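PDB 2CU2: putative mannose-1-phosphate guanylyl transferase from Thermus thermophilus, which probably transfers the guanylyl group of GTP to mannose 1-phosphate, forming the activated sugar GDP-mannose and releasing diphosphate. Local coordinates for the interface of chains A and B. Coordinates in Å, arbitrary orientation; residue numbers count along the deposited sequence, not the author numbering. Chains: chain A/B, putative mannose-1-phosphate guanylyl transferase.

Both contacts join the two copies of the protein across one two-fold symmetric interface, so each has a twin with the chains exchanged. The centres of their C-alpha atoms lie about 19 Å apart. They share no residue. Contact 1 joins the loops between strands 306-311 and 314-319, with the turn before strand 297-301. Contact 2 sets helix 327-334 of chain A against strand 280-284 of chain B. Contact 1 is mainly charged, contact 2 mainly apolar. Together they tie the C-terminal regions of the chains. This would suit a dimer, though the structure alone does not show that the pair forms in solution.

Contact 1: the interface of chains A and B. Residues chain A 295-296, 310, 312-313; chain B 310, 312-314.
A:Arg295 lies over one face of the B:Asp313 carboxylate, with CD 3.7 Å from B:Asp313 OD2 and almost straight above it. The guanidinium stands beyond CD, above the same face, its plane tilted 26° from parallel. The charged atoms do not touch, since A:Arg295 NE is 4.6 Å from B:Asp313 OD2. Any attraction there is probably long-range. A:Lys310 comes to the OD1 edge instead, on the anti side, 17° out of the plane.

The main link is the salt bridge, also a hydrogen bond, from A:Lys310 NZ to B:Asp313 OD1 at 3.1 Å. The two side chains run roughly perpendicular. A:Lys310 starts with CG anti to the backbone N (chi1 175°), then bends at chi2 and chi4. The last bend turns the ammonium group back to its own chain, where A:Lys310 NZ donates to the carbonyl A:Gly312 O at 2.8 Å. It comes in within the carbonyl plane, along a lone pair of the oxygen. The ammonium group is thus held from both chains. Behind it, A:Lys310 CE packs 3.4 Å from B:Asp313 CA. B:Asp313 CB also lies 3.6 Å from A:Gly296 CA.

The two-fold axis repeats the salt bridge between B:Lys310 and A:Asp313, and B:Gly312 takes the second bond. This is a beta-hairpin contact, made by the turns between strands 306-311 and 314-319. Two opposite-charge pairs sit side by side across it. The like-charged atoms are farther apart: A:Asp313 OD1 and B:Asp313 OD1 are separated by 5.2 Å, and A:Lys310 NZ and B:Lys310 NZ by 6.5 Å.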
loop_
_atom_site.group_PDB
_atom_site.type_symbol
_atom_site.label_atom_id
_atom_site.label_comp_id
_atom_site.label_asym_id
_atom_site.label_seq_id
_atom_site.Cartn_x
_atom_site.Cartn_y
_atom_site.Cartn_z
ATOM N N ARG A 295 9.516 3.013 3.768
ATOM C CA ARG A 295 9.782 2.370 5.046
ATOM C C ARG A 295 8.894 1.144 5.248
ATOM O O ARG A 295 8.117 0.752 4.387
ATOM C CB ARG A 295 9.525 3.386 6.156
ATOM C CG ARG A 295 10.426 3.155 7.368
ATOM C CD ARG A 295 9.738 3.543 8.681
ATOM N NE ARG A 295 10.690 4.191 9.587
ATOM C CZ ARG A 295 11.293 3.418 10.508
ATOM N NH1 ARG A 295 11.018 2.127 10.577
ATOM N NH2 ARG A 295 12.174 3.962 11.353
ATOM N N GLY A 296 9.061 0.511 6.424
ATOM C CA GLY A 296 8.272 -0.679 6.719
ATOM C C GLY A 296 8.416 -1.737 5.624
ATOM O O GLY A 296 9.494 -1.983 5.098
ATOM N N LYS A 310 4.483 3.233 -1.655
ATOM C CA LYS A 310 4.130 3.620 -0.296
ATOM C C LYS A 310 5.107 4.656 0.261
ATOM O O LYS A 310 6.309 4.440 0.333
ATOM C CB LYS A 310 4.147 2.365 0.577
ATOM C CG LYS A 310 3.907 2.682 2.056
ATOM C CD LYS A 310 4.978 2.070 2.961
ATOM C CE LYS A 310 4.824 2.498 4.424
ATOM N NZ LYS A 310 5.246 3.889 4.577
ATOM N N GLY A 312 5.087 7.229 3.657
ATOM C CA GLY A 312 4.351 7.678 4.827
ATOM C C GLY A 312 3.057 6.890 4.941
ATOM O O GLY A 312 3.057 5.658 4.844
ATOM N N ASP A 313 1.948 7.594 5.133
ATOM C CA ASP A 313 0.654 6.938 5.256
ATOM C C ASP A 313 -0.162 7.010 3.972
ATOM O O ASP A 313 -1.396 7.020 4.001
ATOM C CB ASP A 313 -0.135 7.548 6.416
ATOM C CG ASP A 313 0.529 7.298 7.757
ATOM O OD1 ASP A 313 0.742 6.118 8.112
ATOM O OD2 ASP A 313 0.843 8.281 8.456
ATOM N N LYS B 310 -3.411 -1.478 4.412
ATOM C CA LYS B 310 -2.325 -0.664 4.940
ATOM C C LYS B 310 -2.505 -0.394 6.434
ATOM O O LYS B 310 -3.507 0.150 6.878
ATOM C CB LYS B 310 -2.302 0.657 4.171
ATOM C CG LYS B 310 -1.270 1.638 4.732
ATOM C CD LYS B 310 -1.875 3.013 5.024
ATOM C CE LYS B 310 -0.884 3.955 5.714
ATOM N NZ LYS B 310 -0.705 3.548 7.107
ATOM N N GLY B 312 0.025 1.144 9.498
ATOM C CA GLY B 312 1.345 1.652 9.831
ATOM C C GLY B 312 2.194 1.711 8.572
ATOM O O GLY B 312 1.755 2.222 7.537
ATOM N N ASP B 313 3.408 1.179 8.649
ATOM C CA ASP B 313 4.304 1.183 7.501
ATOM C C ASP B 313 4.343 -0.162 6.786
ATOM O O ASP B 313 5.355 -0.535 6.186
ATOM C CB ASP B 313 5.713 1.588 7.937
ATOM C CG ASP B 313 5.768 3.016 8.447
ATOM O OD1 ASP B 313 5.399 3.939 7.689
ATOM O OD2 ASP B 313 6.176 3.216 9.607
ATOM N N GLU B 314 3.236 -0.893 6.851
ATOM C CA GLU B 314 3.156 -2.182 6.184
ATOM C C GLU B 314 1.960 -2.195 5.248
ATOM O O GLU B 314 0.866 -1.763 5.615
ATOM C CB GLU B 314 3.047 -3.311 7.208
ATOM C CG GLU B 314 4.241 -3.382 8.142
ATOM C CD GLU B 314 4.343 -4.703 8.883
ATOM O OE1 GLU B 314 3.404 -5.049 9.622
ATOM O OE2 GLU B 314 5.367 -5.397 8.726
#

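Contact 2: the interface of chains A and B. Residues chain A 328-329, 332; chain B 282-284.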
loop_
_atom_site.group_PDB
_atom_site.type_symbol
_atom_site.label_atom_id
_atom_site.label_comp_id
_atom_site.label_asym_id
_atom_site.label_seq_id
_atom_site.Cartn_x
_atom_site.Cartn_y
_atom_site.Cartn_z
ATOM N N GLU A 328 -4.275 12.077 -11.523
ATOM C CA GLU A 328 -5.668 12.279 -11.147
ATOM C C GLU A 328 -5.865 12.167 -9.642
ATOM O O GLU A 328 -6.715 12.849 -9.069
ATOM C CB GLU A 328 -6.566 11.273 -11.869
ATOM C CG GLU A 328 -6.586 11.483 -13.369
ATOM C CD GLU A 328 -6.743 12.954 -13.730
ATOM O OE1 GLU A 328 -6.422 13.329 -14.881
ATOM O OE2 GLU A 328 -7.191 13.732 -12.862
ATOM N N VAL A 329 -5.071 11.309 -9.007
ATOM C CA VAL A 329 -5.152 11.112 -7.568
ATOM C C VAL A 329 -5.034 12.443 -6.827
ATOM O O VAL A 329 -5.866 12.757 -5.971
ATOM C CB VAL A 329 -4.042 10.142 -7.065
ATOM C CG1 VAL A 329 -4.037 10.091 -5.548
ATOM C CG2 VAL A 329 -4.280 8.737 -7.625
ATOM N N ARG A 332 -8.136 14.443 -7.193
ATOM C CA ARG A 332 -9.192 13.968 -6.302
ATOM C C ARG A 332 -8.971 14.473 -4.884
ATOM O O ARG A 332 -9.904 14.944 -4.236
ATOM C CB ARG A 332 -9.242 12.437 -6.277
ATOM C CG ARG A 332 -9.941 11.792 -7.458
ATOM C CD ARG A 332 -11.388 12.244 -7.555
ATOM N NE ARG A 332 -12.134 11.494 -8.561
ATOM C CZ ARG A 332 -12.586 10.256 -8.390
ATOM N NH1 ARG A 332 -12.375 9.620 -7.244
ATOM N NH2 ARG A 332 -13.246 9.648 -9.367
ATOM N N VAL B 282 -9.236 6.395 -2.266
ATOM C CA VAL B 282 -9.437 7.143 -3.499
ATOM C C VAL B 282 -9.565 6.060 -4.559
ATOM O O VAL B 282 -8.592 5.376 -4.883
ATOM C CB VAL B 282 -8.235 8.054 -3.811
ATOM C CG1 VAL B 282 -8.384 8.657 -5.201
ATOM C CG2 VAL B 282 -8.147 9.163 -2.765
ATOM N N ALA B 283 -10.772 5.893 -5.083
ATOM C CA ALA B 283 -10.996 4.838 -6.071
ATOM C C ALA B 283 -11.262 5.394 -7.482
ATOM O O ALA B 283 -12.189 6.159 -7.724
ATOM C CB ALA B 283 -12.188 3.992 -5.616
ATOM N N LEU B 284 -10.381 4.996 -8.423
ATOM C CA LEU B 284 -10.527 5.433 -9.812
ATOM C C LEU B 284 -10.606 4.238 -10.772
ATOM O O LEU B 284 -9.639 3.536 -11.017
ATOM C CB LEU B 284 -9.317 6.299 -10.171
ATOM C CG LEU B 284 -9.381 7.705 -9.567
ATOM C CD1 LEU B 284 -7.994 8.285 -9.294
ATOM C CD2 LEU B 284 -10.088 8.713 -10.473
#
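A:Arg332 lies over B:Leu284, and these two residues bury the most surface in the patch. The contact is a helix-on-strand interface. Helix 327-334 of chain A faces strand 280-284 of chain B. Both elements belong to the C-terminal beta-helix part typical of this guanylyltransferase family.

The side chains of A:Arg332 and B:Leu284 lie alongside, pointing opposite ways. The methyl CD2 of the leucine sits over one face of the guanidinium, displaced from the centre toward NH2. A:Arg332 NH2 is 3.5 Å from B:Leu284 CD2, and A:Arg332 CZ is 3.6 Å from the same methyl. A:Arg332 NH1 also points toward the backbone of the strand. Its hydrogen bond to the carbonyl B:Ala283 O, at 3.5 Å and 142° at the hydrogen, is weak.

The aliphatic base of A:Arg332 meets a different residue. A:Arg332 CB lies 4.0 Å from B:Val282 CG1, and CG touches the same methyl slightly farther out. The arginine bends at chi2 (-60°), then runs on nearly straight through chi3. The bend carries the far end of the side chain away from B:Val282 and over B:Leu284.

The other branch of B:Leu284 reaches the preceding turn of the helix. B:Leu284 CD1 is 4.1 Å from A:Val329 CG2, the branch that stands beside the valine backbone N. The same methyl lies 4.2 Å from A:Glu328 CB, so the glutamate joins through its aliphatic base. An alanine in place of A:Arg332 would probably leave B:Leu284 CD2 without the flat group that covers it, B:Ala283 O without its weak donor, and B:Val282 CG1 without the part of its cover that CG gives, though CB would remain.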